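AGR_L_2016p (Agrobacterium tumefaciens, PDB 2GVH) probably hydrolyses acyl-CoA thioesters to free acid and coenzyme A, using two hotdog-type thioesterase modules carried on a single chain. Local coordinates at residues A27-I32 with A59-T64; T64-T69 with A95-A100; V160-I165 with A190-S195. All coordinates share one frame; numbering follows the deposited sequence.

Interaction 1: A27-I32 with A59-T64; sequences ATTRLI and AFIAAT
Thr29 and Leu31 reach from strand 29-35 of a hotdog module onto Ile61 and Ala62 of its central helix, residues 49-67, around which the antiparallel sheet curls. Segment axes lie 8.5 Å apart, and strand and helix run roughly antiparallel, at 152°. Take Thr29 first. Its CB is directed at the helix, and there the side chain splits. With chi1 at -57°, CG2 lies anti to the backbone N and ends 3.8 Å from CG2 of Ile61, the two side chains crossing at about a right angle. The other branch, OG1, turns to the neighbouring helix residue and settles 3.9 Å from CA of Ala62, a van der Waals contact with no hydrogen bond across to the helix. Two residues on, Leu31 CD1 comes to 4.2 Å from CD1 of Ile61, so Ile61 offers one branch to each strand residue. Val163 and Ile165, from strand 160-165 of the second module, also lie on Ile61, which makes this patch part of the junction between modules. On another side of the helix, Phe60 meets Phe178 of the second subunit edge-to-face. The carbonyl of Phe60 is gripped twice by Thr64: by its backbone N, and by OG1 at 2.8 Å from Phe60 O, approaching from above the carbonyl plane with OG1 also over the centre of the Phe60 ring.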
loop_
_atom_site.group_PDB
_atom_site.type_symbol
_atom_site.label_atom_id
_atom_site.label_comp_id
_atom_site.label_asym_id
_atom_site.label_seq_id
_atom_site.Cartn_x
_atom_site.Cartn_y
_atom_site.Cartn_z
ATOM N N ALA B 27 -0.869 8.066 -28.877
ATOM C CA ALA B 27 -1.762 8.691 -27.886
ATOM C C ALA B 27 -1.025 9.191 -26.629
ATOM O O ALA B 27 0.046 8.696 -26.290
ATOM C CB ALA B 27 -2.891 7.714 -27.497
ATOM N N THR B 28 -1.600 10.166 -25.941
ATOM C CA THR B 28 -1.051 10.593 -24.661
ATOM C C THR B 28 -1.806 9.955 -23.499
ATOM O O THR B 28 -3.026 10.016 -23.439
ATOM C CB THR B 28 -1.062 12.118 -24.513
ATOM O OG1 THR B 28 -0.432 12.692 -25.656
ATOM C CG2 THR B 28 -0.278 12.562 -23.262
ATOM N N THR B 29 -1.058 9.336 -22.591
ATOM C CA THR B 29 -1.622 8.724 -21.395
ATOM C C THR B 29 -1.272 9.561 -20.171
ATOM O O THR B 29 -0.111 9.910 -19.951
ATOM C CB THR B 29 -1.058 7.324 -21.197
ATOM O OG1 THR B 29 -1.317 6.535 -22.354
ATOM C CG2 THR B 29 -1.683 6.658 -19.992
ATOM N N ARG B 30 -2.266 9.859 -19.355
ATOM C CA ARG B 30 -2.042 10.692 -18.185
ATOM C C ARG B 30 -2.368 9.955 -16.910
ATOM O O ARG B 30 -3.357 9.255 -16.859
ATOM C CB ARG B 30 -2.842 11.990 -18.308
ATOM C CG ARG B 30 -2.870 12.446 -19.773
ATOM C CD ARG B 30 -3.883 13.545 -20.063
ATOM N NE ARG B 30 -3.172 14.809 -20.154
ATOM C CZ ARG B 30 -2.750 15.329 -21.290
ATOM N NH1 ARG B 30 -3.002 14.705 -22.432
ATOM N NH2 ARG B 30 -2.088 16.467 -21.288
ATOM N N LEU B 31 -1.522 10.112 -15.899
ATOM C CA LEU B 31 -1.697 9.502 -14.578
ATOM C C LEU B 31 -1.505 10.603 -13.541
ATOM O O LEU B 31 -0.518 11.319 -13.588
ATOM C CB LEU B 31 -0.617 8.453 -14.351
ATOM C CG LEU B 31 -0.639 7.531 -13.137
ATOM C CD1 LEU B 31 -0.017 6.199 -13.533
ATOM C CD2 LEU B 31 0.084 8.117 -11.901
ATOM N N ILE B 32 -2.416 10.724 -12.593
ATOM C CA ILE B 32 -2.444 11.874 -11.744
ATOM C C ILE B 32 -2.416 11.457 -10.294
ATOM O O ILE B 32 -3.186 10.600 -9.888
ATOM C CB ILE B 32 -3.664 12.783 -12.039
ATOM C CG1 ILE B 32 -3.425 13.515 -13.346
ATOM C CG2 ILE B 32 -3.755 13.823 -10.996
ATOM C CD1 ILE B 32 -4.578 14.297 -13.909
ATOM N N ALA B 59 4.672 5.325 -18.359
ATOM C CA ALA B 59 5.413 4.921 -19.523
ATOM C C ALA B 59 4.987 3.537 -19.945
ATOM O O ALA B 59 4.642 3.306 -21.119
ATOM C CB ALA B 59 6.855 4.944 -19.239
ATOM N N PHE B 60 5.015 2.633 -18.973
ATOM C CA PHE B 60 4.594 1.264 -19.128
ATOM C C PHE B 60 3.206 1.152 -19.774
ATOM O O PHE B 60 3.052 0.523 -20.864
ATOM C CB PHE B 60 4.654 0.543 -17.781
ATOM C CG PHE B 60 4.001 -0.801 -17.784
ATOM C CD1 PHE B 60 4.672 -1.912 -18.256
ATOM C CD2 PHE B 60 2.711 -0.958 -17.316
ATOM C CE1 PHE B 60 4.073 -3.164 -18.264
ATOM C CE2 PHE B 60 2.098 -2.212 -17.325
ATOM C CZ PHE B 60 2.784 -3.312 -17.787
ATOM N N ILE B 61 2.223 1.790 -19.135
ATOM C CA ILE B 61 0.853 1.832 -19.656
ATOM C C ILE B 61 0.845 2.318 -21.120
ATOM O O ILE B 61 0.202 1.705 -21.977
ATOM C CB ILE B 61 -0.028 2.734 -18.805
ATOM C CG1 ILE B 61 -0.119 2.210 -17.350
ATOM C CG2 ILE B 61 -1.408 2.877 -19.415
ATOM C CD1 ILE B 61 -0.838 3.177 -16.391
ATOM N N ALA B 62 1.540 3.417 -21.395
ATOM C CA ALA B 62 1.546 3.962 -22.749
ATOM C C ALA B 62 2.003 2.927 -23.764
ATOM O O ALA B 62 1.281 2.632 -24.718
ATOM C CB ALA B 62 2.415 5.194 -22.839
ATOM N N ALA B 63 3.187 2.381 -23.526
ATOM C CA ALA B 63 3.759 1.289 -24.278
ATOM C C ALA B 63 2.792 0.152 -24.504
ATOM O O ALA B 63 2.628 -0.297 -25.631
ATOM C CB ALA B 63 4.984 0.784 -23.569
ATOM N N THR B 64 2.158 -0.324 -23.433
ATOM C CA THR B 64 1.312 -1.504 -23.522
ATOM C C THR B 64 0.085 -1.221 -24.380
ATOM O O THR B 64 -0.377 -2.068 -25.127
ATOM C CB THR B 64 0.908 -2.020 -22.157
ATOM O OG1 THR B 64 2.054 -2.041 -21.278
ATOM C CG2 THR B 64 0.347 -3.429 -22.304
#

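Interaction 2: T64-T69 with A95-A100; sequences TRFGRT and ARPVKA
Phe66 carries this contact alone from the helix side, bringing its ring against Pro97 and Ala100 near the end of strand 89-100. This is the outer end of the hotdog core in the first module, where the C-terminal turn of helix 49-67 packs on the sheet wrapped round it. The contact across the segments is purely apolar. Phe66 has CG anti to the backbone N (chi1 -179°), which sends the ring out toward the strand. Its CD1 stands 4.4 Å from CG of Pro97, and across the ring CE2 stands 4.3 Å from CB of Ala100; both partners approach obliquely. Leu105, Pro146 and Leu148 add further apolar cover around the same ring.

Backbone bonding explains how both strand residues can face the helix although three positions separate them. Val98 and Lys99 both bond to Thr106 on the adjoining strand, and Val98 has psi near -19°, consistent with a classic beta bulge. The extra residue shifts the alternation of sides, so Ala100, like Pro97, points toward the helix. On the helix, Arg68 N bonds to Thr64 O at 2.7 Å, after which Arg68 takes a positive phi (49°) and the chain leaves the helix.

Charged interactions lead elsewhere, to the second module. Arg65 bridges to Glu223 and Glu245, while Arg68 bridges to Glu245 and also bonds to the carbonyl of Leu247. The two arginines are therefore drawn to a shared carboxylate, and Arg68 folds back over its own helix end: one face of its guanidinium group covers CA of Arg65, which lies 3.7 Å above the plane.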
loop_
_atom_site.group_PDB
_atom_site.type_symbol
_atom_site.label_atom_id
_atom_site.label_comp_id
_atom_site.label_asym_id
_atom_site.label_seq_id
_atom_site.Cartn_x
_atom_site.Cartn_y
_atom_site.Cartn_z
ATOM N N THR B 64 2.158 -0.324 -23.433
ATOM C CA THR B 64 1.312 -1.504 -23.522
ATOM C C THR B 64 0.085 -1.221 -24.380
ATOM O O THR B 64 -0.377 -2.068 -25.127
ATOM C CB THR B 64 0.908 -2.020 -22.157
ATOM O OG1 THR B 64 2.054 -2.041 -21.278
ATOM C CG2 THR B 64 0.347 -3.429 -22.304
ATOM N N ARG B 65 -0.421 -0.004 -24.289
ATOM C CA ARG B 65 -1.567 0.407 -25.075
ATOM C C ARG B 65 -1.181 0.466 -26.522
ATOM O O ARG B 65 -2.011 0.279 -27.397
ATOM C CB ARG B 65 -2.020 1.803 -24.683
ATOM C CG ARG B 65 -3.006 1.875 -23.548
ATOM C CD ARG B 65 -3.469 3.316 -23.386
ATOM N NE ARG B 65 -4.850 3.382 -22.936
ATOM C CZ ARG B 65 -5.418 4.439 -22.349
ATOM N NH1 ARG B 65 -4.740 5.558 -22.129
ATOM N NH2 ARG B 65 -6.686 4.363 -21.969
ATOM N N PHE B 66 0.078 0.784 -26.767
ATOM C CA PHE B 66 0.528 0.959 -28.111
ATOM C C PHE B 66 0.713 -0.393 -28.781
ATOM O O PHE B 66 0.174 -0.634 -29.873
ATOM C CB PHE B 66 1.836 1.745 -28.166
ATOM C CG PHE B 66 2.332 1.975 -29.594
ATOM C CD1 PHE B 66 1.740 2.942 -30.395
ATOM C CD2 PHE B 66 3.355 1.194 -30.132
ATOM C CE1 PHE B 66 2.179 3.156 -31.713
ATOM C CE2 PHE B 66 3.808 1.387 -31.470
ATOM C CZ PHE B 66 3.225 2.362 -32.256
ATOM N N GLY B 67 1.472 -1.273 -28.118
ATOM C CA GLY B 67 1.874 -2.538 -28.753
ATOM C C GLY B 67 1.034 -3.719 -28.344
ATOM O O GLY B 67 1.187 -4.778 -28.900
ATOM N N ARG B 68 0.181 -3.535 -27.330
ATOM C CA ARG B 68 -0.730 -4.577 -26.871
ATOM C C ARG B 68 0.032 -5.890 -26.667
ATOM O O ARG B 68 -0.268 -6.911 -27.307
ATOM C CB ARG B 68 -1.891 -4.748 -27.882
ATOM C CG ARG B 68 -2.804 -3.501 -28.082
ATOM C CD ARG B 68 -3.518 -3.122 -26.794
ATOM N NE ARG B 68 -4.258 -1.855 -26.857
ATOM C CZ ARG B 68 -4.792 -1.255 -25.782
ATOM N NH1 ARG B 68 -4.660 -1.800 -24.586
ATOM N NH2 ARG B 68 -5.460 -0.111 -25.882
ATOM N N THR B 69 1.045 -5.839 -25.804
ATOM C CA THR B 69 1.927 -6.983 -25.540
ATOM C C THR B 69 2.670 -6.673 -24.255
ATOM O O THR B 69 2.701 -5.528 -23.869
ATOM C CB THR B 69 2.920 -7.210 -26.717
ATOM O OG1 THR B 69 3.588 -8.467 -26.561
ATOM C CG2 THR B 69 3.946 -6.082 -26.813
ATOM N N ALA B 95 2.608 10.503 -20.784
ATOM C CA ALA B 95 3.499 9.711 -21.597
ATOM C C ALA B 95 3.050 9.691 -23.068
ATOM O O ALA B 95 1.849 9.579 -23.360
ATOM C CB ALA B 95 3.595 8.333 -21.070
ATOM N N ARG B 96 4.031 9.773 -23.968
ATOM C CA ARG B 96 3.839 9.621 -25.420
ATOM C C ARG B 96 4.918 8.726 -25.978
ATOM O O ARG B 96 6.095 8.923 -25.705
ATOM C CB ARG B 96 4.020 10.946 -26.164
ATOM C CG ARG B 96 2.973 11.990 -25.996
ATOM C CD ARG B 96 3.515 13.423 -26.275
ATOM N NE ARG B 96 2.634 14.406 -25.576
ATOM N N PRO B 97 4.543 7.748 -26.787
ATOM C CA PRO B 97 5.582 7.080 -27.550
ATOM C C PRO B 97 6.138 8.045 -28.600
ATOM O O PRO B 97 5.365 8.732 -29.258
ATOM C CB PRO B 97 4.834 5.950 -28.241
ATOM C CG PRO B 97 3.561 5.838 -27.571
ATOM C CD PRO B 97 3.218 7.184 -27.047
ATOM N N VAL B 98 7.461 8.098 -28.734
ATOM C CA VAL B 98 8.094 9.030 -29.659
ATOM C C VAL B 98 8.920 8.359 -30.745
ATOM O O VAL B 98 9.208 8.978 -31.744
ATOM C CB VAL B 98 8.944 10.091 -28.939
ATOM C CG1 VAL B 98 8.047 11.061 -28.137
ATOM C CG2 VAL B 98 9.952 9.438 -28.032
ATOM N N LYS B 99 9.298 7.101 -30.527
ATOM C CA LYS B 99 9.964 6.278 -31.548
ATOM C C LYS B 99 9.663 4.795 -31.305
ATOM O O LYS B 99 9.432 4.374 -30.150
ATOM C CB LYS B 99 11.482 6.536 -31.590
ATOM C CG LYS B 99 12.189 5.950 -32.818
ATOM C CD LYS B 99 13.642 6.415 -32.963
ATOM N N ALA B 100 9.671 4.021 -32.389
ATOM C CA ALA B 100 9.252 2.636 -32.356
ATOM C C ALA B 100 9.975 1.802 -33.383
ATOM O O ALA B 100 9.855 2.044 -34.603
ATOM C CB ALA B 100 7.764 2.547 -32.579
#

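Interaction 3: V160-I165 with A190-S195; sequences VTMVEI and AFVAAS
Val160 and selenomethionine Met162 (atom SE in place of sulfur) come down from strand 160-165 of the second module onto Val192 and Ala193 of helix 179-198. The segment axes are 9.3 Å apart and their directions differ by 149°, so strand and helix run roughly antiparallel.

Val160 does its work with both methyls. Its CG1 lies anti to the backbone N, leaving CG2 beside the N and pushed into the angle between the two helix residues. That CG2 is 3.7 Å from CB of Ala193 and 3.9 Å from CG1 of Val192. The second methyl, Val160 CG1, stays 4.0 Å from the same CG1 of Val192, and the two valines meet at a slant. The small side chain of Ala193 is what Val160 CG2 rests against, close to the helix backbone.

Met162 gets to the helix by a bent path. Its CG sits between the backbone N and the carbonyl carbon (chi1 77°); the chain then runs extended through chi2 and kinks at chi3, 74°, which turns the terminal methyl toward the helix. CE, as modelled, comes 4.1 Å from CB of Val192, the two side chains meeting tip to tip. Ala189 and Tyr185, about one and two turns before Val192 on the same helix, also touch Met162.

Farther along the strand, Glu164 curls back on its own chain: Ile165 N donates to Glu164 OE1 at 2.6 Å, and OE1 receives it on its anti lone pair, turned away from OE2. That second oxygen makes a salt bridge to Arg57 of the first module's helix. The valine, methionine and alanine packing is part of the core of a hotdog fold, an antiparallel sheet curled round one long central helix.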
loop_
_atom_site.group_PDB
_atom_site.type_symbol
_atom_site.label_atom_id
_atom_site.label_comp_id
_atom_site.label_asym_id
_atom_site.label_seq_id
_atom_site.Cartn_x
_atom_site.Cartn_y
_atom_site.Cartn_z
ATOM N N VAL B 160 -10.909 16.316 -17.453
ATOM C CA VAL B 160 -9.835 15.432 -17.021
ATOM C C VAL B 160 -10.047 13.993 -17.508
ATOM O O VAL B 160 -11.105 13.426 -17.244
ATOM C CB VAL B 160 -9.822 15.305 -15.451
ATOM C CG1 VAL B 160 -8.618 14.621 -15.039
ATOM C CG2 VAL B 160 -9.856 16.678 -14.787
ATOM N N THR B 161 -9.037 13.395 -18.149
ATOM C CA THR B 161 -9.045 11.971 -18.532
ATOM C C THR B 161 -7.812 11.331 -17.912
ATOM O O THR B 161 -6.711 11.649 -18.313
ATOM C CB THR B 161 -8.881 11.817 -20.059
ATOM O OG1 THR B 161 -9.979 12.453 -20.714
ATOM C CG2 THR B 161 -8.734 10.314 -20.507
HETATM N N MSE B 162 -7.960 10.444 -16.930
HETATM C CA MSE B 162 -6.776 9.881 -16.260
HETATM C C MSE B 162 -6.861 8.378 -16.093
HETATM O O MSE B 162 -7.950 7.839 -15.915
HETATM C CB MSE B 162 -6.535 10.578 -14.937
HETATM C CG MSE B 162 -7.489 10.120 -13.817
HETATM SE SE MSE B 162 -7.321 11.282 -12.148
HETATM C CE MSE B 162 -8.117 12.483 -12.898
ATOM N N VAL B 163 -5.718 7.700 -16.141
ATOM C CA VAL B 163 -5.678 6.237 -15.972
ATOM C C VAL B 163 -4.872 5.821 -14.734
ATOM O O VAL B 163 -4.165 6.610 -14.148
ATOM C CB VAL B 163 -5.120 5.497 -17.212
ATOM C CG1 VAL B 163 -5.766 5.968 -18.483
ATOM C CG2 VAL B 163 -3.655 5.691 -17.296
ATOM N N GLU B 164 -5.002 4.565 -14.362
ATOM C CA GLU B 164 -4.222 3.967 -13.289
ATOM C C GLU B 164 -4.344 2.469 -13.515
ATOM O O GLU B 164 -5.289 2.003 -14.171
ATOM C CB GLU B 164 -4.775 4.349 -11.906
ATOM C CG GLU B 164 -3.928 3.873 -10.693
ATOM C CD GLU B 164 -2.406 4.017 -10.877
ATOM O OE1 GLU B 164 -1.793 3.175 -11.570
ATOM O OE2 GLU B 164 -1.828 4.967 -10.318
ATOM N N ILE B 165 -3.398 1.711 -12.986
ATOM C CA ILE B 165 -3.488 0.264 -13.080
ATOM C C ILE B 165 -4.256 -0.234 -11.887
ATOM O O ILE B 165 -4.290 0.439 -10.862
ATOM C CB ILE B 165 -2.111 -0.347 -13.089
ATOM C CG1 ILE B 165 -1.491 -0.116 -14.450
ATOM C CG2 ILE B 165 -2.172 -1.845 -12.841
ATOM C CD1 ILE B 165 -0.011 -0.099 -14.399
ATOM N N ALA B 190 -12.759 13.346 -9.319
ATOM C CA ALA B 190 -13.643 14.461 -8.989
ATOM C C ALA B 190 -12.892 15.542 -8.196
ATOM O O ALA B 190 -13.097 16.738 -8.383
ATOM C CB ALA B 190 -14.801 13.973 -8.181
ATOM N N PHE B 191 -12.014 15.120 -7.301
ATOM C CA PHE B 191 -11.198 16.073 -6.581
ATOM C C PHE B 191 -10.311 16.857 -7.534
ATOM O O PHE B 191 -10.211 18.054 -7.435
ATOM C CB PHE B 191 -10.345 15.350 -5.553
ATOM C CG PHE B 191 -9.382 16.243 -4.883
ATOM C CD1 PHE B 191 -8.215 16.643 -5.538
ATOM C CD2 PHE B 191 -9.651 16.751 -3.634
ATOM C CE1 PHE B 191 -7.323 17.517 -4.950
ATOM C CE2 PHE B 191 -8.752 17.612 -3.031
ATOM C CZ PHE B 191 -7.591 18.000 -3.689
ATOM N N VAL B 192 -9.683 16.173 -8.486
ATOM C CA VAL B 192 -8.808 16.820 -9.446
ATOM C C VAL B 192 -9.570 17.889 -10.239
ATOM O O VAL B 192 -9.243 19.063 -10.142
ATOM C CB VAL B 192 -8.146 15.772 -10.387
ATOM C CG1 VAL B 192 -7.543 16.423 -11.678
ATOM C CG2 VAL B 192 -7.115 14.949 -9.628
ATOM N N ALA B 193 -10.584 17.500 -11.002
ATOM C CA ALA B 193 -11.421 18.452 -11.767
ATOM C C ALA B 193 -11.998 19.620 -10.971
ATOM O O ALA B 193 -11.862 20.769 -11.393
ATOM C CB ALA B 193 -12.559 17.725 -12.475
ATOM N N ALA B 194 -12.661 19.348 -9.844
ATOM C CA ALA B 194 -13.104 20.435 -8.924
ATOM C C ALA B 194 -12.005 21.409 -8.569
ATOM O O ALA B 194 -12.152 22.616 -8.728
ATOM C CB ALA B 194 -13.695 19.862 -7.594
ATOM N N SER B 195 -10.893 20.869 -8.098
ATOM C CA SER B 195 -9.827 21.695 -7.519
ATOM C C SER B 195 -9.169 22.520 -8.577
ATOM O O SER B 195 -8.896 23.692 -8.384
ATOM C CB SER B 195 -8.793 20.827 -6.822
ATOM O OG SER B 195 -7.710 21.626 -6.428
#

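Overall arrangement
Interactions 1 and 3 are counterparts: in each module the first strand of the five-stranded sheet packs on the C-terminal half of the central helix, mainly through aliphatic groups, with the OG1 of Thr29 the one polar atom in the packing of interaction 1. Every touching residue is buried. Their centres lie about 14 Å apart, near the centre of the chain, and they meet because strands 29-35 and 160-165 adjoin, Arg30 O accepting a probable hydrogen bond from Val163 N at 2.9 Å. Interaction 2 shares helix 49-67 with interaction 1 but sits about 16 Å from the chain centre, and Ala100 is partly exposed. There an aromatic ring replaces branched aliphatic packing. Arg65 NH1, packing against Val163, links it to interaction 3.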